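Local coordinates for circadian clock oscillator protein KaiA (Nostoc sp., PDB 1R5Q) that probably stimulates autophosphorylation of the clock protein KaiC, through a C-terminal domain that also mediates homodimerization, as part of the KaiABC oscillator of cyanobacteria, at residues A[40-44]-A[91-96]; A[15-19]-A[57-63]. All blocks are in the same frame, centred on the assembly; numbering follows the deposited sequence. Where two conformers were deposited one is given.

The fold is all-helical, with four helices joined by loops, and each interaction pairs one helix with another, the segments alternating along the chain: interaction 2 joins helix 8-24 to helix 50-67, interaction 1 joins helix 33-45 to helix 82-100. Their centres lie about 18 Å apart, on opposite sides of the chain's centre, and their nearest atoms are about 6 Å apart without touching. The short segments cross at -58° and -61°, but the chemistry differs: 40-44 meets 91-96 through aliphatic and aromatic groups, whereas 15-19 meets 57-63 through a leucine set between a tyrosine and a salt-bridge network, with a tyrosine-histidine hydrogen bond beside it. Side chains connect the two, since Tyr18 and Ile40 both touch Ile88.

Interaction 1 of 2, residues A[40-44]-A[91-96]; sequences INAVF and HLCEAY
Phe44 turns the edge of its ring onto the face of Tyr96 in a T-shaped stack, centroids 4.9 Å apart and planes at 73°; Phe44 CE1 comes to 3.5 Å from Tyr96 CD2. With its CG anti to the backbone N (chi1 179°), Phe44 swings across to the other helix, where the methyl of Ala95 sits over one ring face in a CH-pi contact, Ala95 CB 4.2 Å from the centroid. A residue as small as alanine suits this place because the ring lies against it. The same methyl meets Ile40 CG2, while the Ile40 side chain crosses that of His91 at about a right angle, its CG1 3.8 Å from His91 CB. Deeper in, Leu92 pushes CD1 against Val43 CG2 at 3.6 Å, branched aliphatic groups filling the buried side.

Tyr96 also reaches across through its hydroxyl: Tyr96 OH donates to a water oxygen at 2.7 Å, which in turn donates to Val43 O. Thus one water joins the phenol to the backbone of the opposite helix. Were the ring cut back to an alanine, the Phe44 edge would probably lose its aromatic face, and the water its bridge to Val43 O. The axes of segments 40-44 and 91-96 approach to 9.9 Å and cross at -58°, a steep helix-helix packing within the four-helix C-terminal domain of KaiA, joining helix 33-45 to helix 82-100.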
# COMPACT_ATOMS: atom_id res chain seq x y z
N ILE A 40 5.64 -1.49 4.59
CA ILE A 40 6.54 -0.34 4.56
C ILE A 40 8.01 -0.78 4.42
O ILE A 40 8.75 -0.24 3.60
CB ILE A 40 6.37 0.51 5.84
CG1 ILE A 40 4.96 1.13 5.85
CG2 ILE A 40 7.45 1.59 5.91
CD1 ILE A 40 4.58 1.90 4.57
N ASN A 41 8.41 -1.77 5.20
CA ASN A 41 9.78 -2.25 5.15
C ASN A 41 10.14 -2.81 3.77
O ASN A 41 11.26 -2.65 3.28
CB ASN A 41 9.99 -3.28 6.26
CG ASN A 41 11.45 -3.68 6.44
OD1 ASN A 41 11.86 -4.75 6.01
ND2 ASN A 41 12.24 -2.81 7.07
N ALA A 42 9.17 -3.45 3.11
CA ALA A 42 9.41 -4.02 1.80
C ALA A 42 9.57 -2.97 0.71
O ALA A 42 10.46 -3.09 -0.13
CB ALA A 42 8.28 -5.00 1.42
N VAL A 43 8.70 -1.94 0.68
CA VAL A 43 8.80 -0.91 -0.35
C VAL A 43 10.05 -0.07 -0.08
O VAL A 43 10.67 0.46 -1.01
CB VAL A 43 7.53 0.03 -0.40
CG1 VAL A 43 6.29 -0.79 -0.72
CG2 VAL A 43 7.33 0.72 0.92
N PHE A 44 10.40 0.04 1.20
CA PHE A 44 11.57 0.76 1.68
C PHE A 44 12.82 0.00 1.18
O PHE A 44 13.68 0.58 0.54
CB PHE A 44 11.54 0.76 3.20
CG PHE A 44 12.71 1.45 3.86
CD1 PHE A 44 13.02 2.77 3.58
CD2 PHE A 44 13.45 0.77 4.82
CE1 PHE A 44 14.05 3.42 4.26
CE2 PHE A 44 14.48 1.41 5.50
CZ PHE A 44 14.78 2.74 5.22
N HIS A 91 4.08 6.77 7.10
CA HIS A 91 4.97 5.73 7.64
C HIS A 91 6.20 5.57 6.75
O HIS A 91 7.30 5.35 7.25
CB HIS A 91 4.26 4.38 7.74
CG HIS A 91 3.46 4.22 8.99
ND1 HIS A 91 2.25 4.86 9.18
CD2 HIS A 91 3.71 3.54 10.13
CE1 HIS A 91 1.80 4.59 10.39
NE2 HIS A 91 2.67 3.79 10.99
N LEU A 92 6.01 5.64 5.45
CA LEU A 92 7.14 5.50 4.55
C LEU A 92 8.09 6.69 4.74
O LEU A 92 9.31 6.51 4.79
CB LEU A 92 6.68 5.39 3.10
CG LEU A 92 7.77 5.06 2.07
CD1 LEU A 92 8.51 3.78 2.49
CD2 LEU A 92 7.16 4.89 0.69
N CYS A 93 7.55 7.90 4.85
CA CYS A 93 8.37 9.09 5.05
C CYS A 93 9.25 8.97 6.29
O CYS A 93 10.44 9.30 6.28
CB CYS A 93 7.50 10.34 5.22
SG CYS A 93 6.76 10.93 3.70
N GLU A 94 8.65 8.49 7.37
CA GLU A 94 9.37 8.34 8.62
C GLU A 94 10.46 7.27 8.53
O GLU A 94 11.49 7.41 9.17
CB GLU A 94 8.40 8.06 9.77
CG GLU A 94 7.55 9.30 10.19
CD GLU A 94 8.39 10.46 10.75
OE1 GLU A 94 8.36 11.57 10.16
OE2 GLU A 94 9.07 10.27 11.79
N ALA A 95 10.23 6.22 7.75
CA ALA A 95 11.23 5.15 7.59
C ALA A 95 12.46 5.79 6.95
O ALA A 95 13.59 5.62 7.42
CB ALA A 95 10.68 4.03 6.68
N TYR A 96 12.23 6.54 5.89
CA TYR A 96 13.29 7.22 5.19
C TYR A 96 13.97 8.30 6.04
O TYR A 96 15.20 8.40 6.07
CB TYR A 96 12.75 7.83 3.88
CG TYR A 96 12.72 6.85 2.72
CD1 TYR A 96 11.51 6.50 2.09
CD2 TYR A 96 13.89 6.29 2.25
CE1 TYR A 96 11.49 5.60 1.00
CE2 TYR A 96 13.89 5.40 1.18
CZ TYR A 96 12.69 5.06 0.56
OH TYR A 96 12.74 4.15 -0.49
O HOH W 1 10.42 3.19 -1.44

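Interaction 2 of 2, residues A[15-19]-A[57-63]; sequences KSDYR and HMELIDE
Leu60 pushes its two methyls among the side chains of Lys15, Tyr18 and Arg19. Leu60 CD1 lies 3.5 Å from Tyr18 CD2, at the edge of the ring, while Leu60 CD2 comes over one face of the Arg19 guanidinium, 3.6 Å from Arg19 NE. A forked aliphatic residue suits this place because its branches serve an aromatic rim and the flat face of a cation at once.

Around this apolar centre runs a salt-bridge network. Lys15, with CG anti to the backbone N (chi1 174°) and the chain extended from there, slides past Leu60 and brings NZ to two carboxylates: Glu59 OE1, in a salt bridge whose very short modelled length is doubtful, and Glu63 OE2, a weak bond at 3.0 Å. Arg19, bent at chi3, instead turns its guanidinium so that Arg19 NH2 reaches Glu63 OE1 at 2.8 Å. This bond is nearly straight at 170°, lies in the guanidinium plane and uses the syn lone pair. Glu63 therefore divides its oxygens between two cations, which is likely to fix the rotation of its carboxylate and to favour the charged form.

On the inner side, Tyr18 OH and His57 ND1 share a hydrogen bond of 2.8 Å, the rings meeting rim to rim; each of these polar atoms, on buried residues, finds its mate in the other. Segments 15-19 and 57-63, on helices 8-24 and 50-67, cross at -61°, and the tyrosine continues inward to meet Phe39 of helix 33-45 and Thr84, Leu85 and Ile88 of helix 82-100.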
# COMPACT_ATOMS: atom_id res chain seq x y z
N LYS A 15 1.11 -5.46 -4.18
CA LYS A 15 -0.28 -5.10 -4.44
C LYS A 15 -1.19 -6.01 -3.59
O LYS A 15 -2.15 -5.55 -2.96
CB LYS A 15 -0.58 -5.26 -5.94
CG LYS A 15 -2.03 -5.04 -6.31
CD LYS A 15 -2.18 -4.71 -7.80
CE LYS A 15 -3.65 -4.58 -8.19
NZ LYS A 15 -3.82 -4.10 -9.61
N SER A 16 -0.87 -7.30 -3.57
CA SER A 16 -1.65 -8.24 -2.78
C SER A 16 -1.64 -7.83 -1.31
O SER A 16 -2.68 -7.84 -0.65
CB SER A 16 -1.10 -9.67 -2.94
OG SER A 16 -1.56 -10.49 -1.88
N ASP A 17 -0.46 -7.48 -0.80
CA ASP A 17 -0.32 -7.08 0.60
C ASP A 17 -1.11 -5.81 0.93
O ASP A 17 -1.73 -5.72 2.00
CB ASP A 17 1.16 -6.85 0.93
CG ASP A 17 2.00 -8.14 0.85
OD1 ASP A 17 3.24 -8.03 0.83
OD2 ASP A 17 1.44 -9.26 0.83
N TYR A 18 -1.07 -4.85 0.01
CA TYR A 18 -1.75 -3.57 0.17
C TYR A 18 -3.26 -3.79 0.15
O TYR A 18 -3.99 -3.12 0.86
CB TYR A 18 -1.36 -2.60 -0.95
CG TYR A 18 -1.77 -1.15 -0.68
CD1 TYR A 18 -1.09 -0.38 0.25
CD2 TYR A 18 -2.88 -0.58 -1.32
CE1 TYR A 18 -1.49 0.94 0.55
CE2 TYR A 18 -3.30 0.72 -1.03
CZ TYR A 18 -2.59 1.48 -0.09
OH TYR A 18 -2.97 2.76 0.19
N ARG A 19 -3.71 -4.74 -0.67
CA ARG A 19 -5.14 -5.05 -0.75
C ARG A 19 -5.61 -5.47 0.64
O ARG A 19 -6.63 -4.98 1.14
CB ARG A 19 -5.40 -6.19 -1.75
CG ARG A 19 -6.87 -6.66 -1.75
CD ARG A 19 -7.09 -7.88 -2.63
NE ARG A 19 -6.94 -7.59 -4.05
CZ ARG A 19 -5.93 -8.04 -4.79
NH1 ARG A 19 -4.99 -8.81 -4.23
NH2 ARG A 19 -5.85 -7.72 -6.08
N HIS A 57 -2.54 1.66 -5.13
CA HIS A 57 -3.73 2.13 -4.40
C HIS A 57 -4.93 2.29 -5.36
O HIS A 57 -5.99 1.70 -5.15
CB HIS A 57 -3.44 3.49 -3.74
CG HIS A 57 -4.59 4.03 -2.94
ND1 HIS A 57 -4.81 3.71 -1.62
CD2 HIS A 57 -5.61 4.86 -3.29
CE1 HIS A 57 -5.90 4.31 -1.19
NE2 HIS A 57 -6.41 5.02 -2.19
N MET A 58 -4.74 3.11 -6.39
CA MET A 58 -5.79 3.37 -7.37
C MET A 58 -6.29 2.10 -8.08
O MET A 58 -7.49 1.94 -8.33
CB MET A 58 -5.30 4.37 -8.42
CG MET A 58 -4.98 5.74 -7.84
SD MET A 58 -6.29 6.34 -6.72
CE MET A 58 -7.54 6.92 -7.94
N GLU A 59 -5.37 1.20 -8.40
CA GLU A 59 -5.77 -0.03 -9.07
C GLU A 59 -6.68 -0.87 -8.18
O GLU A 59 -7.67 -1.43 -8.66
CB GLU A 59 -4.54 -0.84 -9.46
CG GLU A 59 -3.70 -0.19 -10.55
CD GLU A 59 -2.58 -1.10 -11.05
OE1 GLU A 59 -2.48 -2.26 -10.56
OE2 GLU A 59 -1.81 -0.66 -11.93
N LEU A 60 -6.34 -0.96 -6.90
CA LEU A 60 -7.14 -1.73 -5.97
C LEU A 60 -8.49 -1.06 -5.74
O LEU A 60 -9.51 -1.74 -5.57
CB LEU A 60 -6.38 -1.92 -4.65
CG LEU A 60 -5.22 -2.90 -4.83
CD1 LEU A 60 -4.23 -2.81 -3.65
CD2 LEU A 60 -5.79 -4.33 -4.94
N ILE A 61 -8.50 0.27 -5.76
CA ILE A 61 -9.75 1.00 -5.58
C ILE A 61 -10.67 0.65 -6.77
O ILE A 61 -11.87 0.45 -6.59
CB ILE A 61 -9.54 2.53 -5.51
CG1 ILE A 61 -8.83 2.91 -4.21
CG2 ILE A 61 -10.86 3.27 -5.59
CD1 ILE A 61 -9.48 2.42 -2.94
N ASP A 62 -10.09 0.57 -7.98
CA ASP A 62 -10.88 0.23 -9.16
C ASP A 62 -11.47 -1.17 -9.05
O ASP A 62 -12.65 -1.38 -9.36
CB ASP A 62 -10.06 0.33 -10.44
CG ASP A 62 -9.93 1.76 -10.95
OD1 ASP A 62 -10.69 2.63 -10.47
OD2 ASP A 62 -9.06 2.02 -11.82
N GLU A 63 -10.63 -2.12 -8.62
CA GLU A 63 -11.05 -3.50 -8.42
C GLU A 63 -12.19 -3.55 -7.41
O GLU A 63 -13.22 -4.19 -7.66
CB GLU A 63 -9.87 -4.35 -7.92
CG GLU A 63 -8.92 -4.76 -9.03
CD GLU A 63 -7.61 -5.38 -8.53
OE1 GLU A 63 -7.63 -6.10 -7.50
OE2 GLU A 63 -6.57 -5.14 -9.19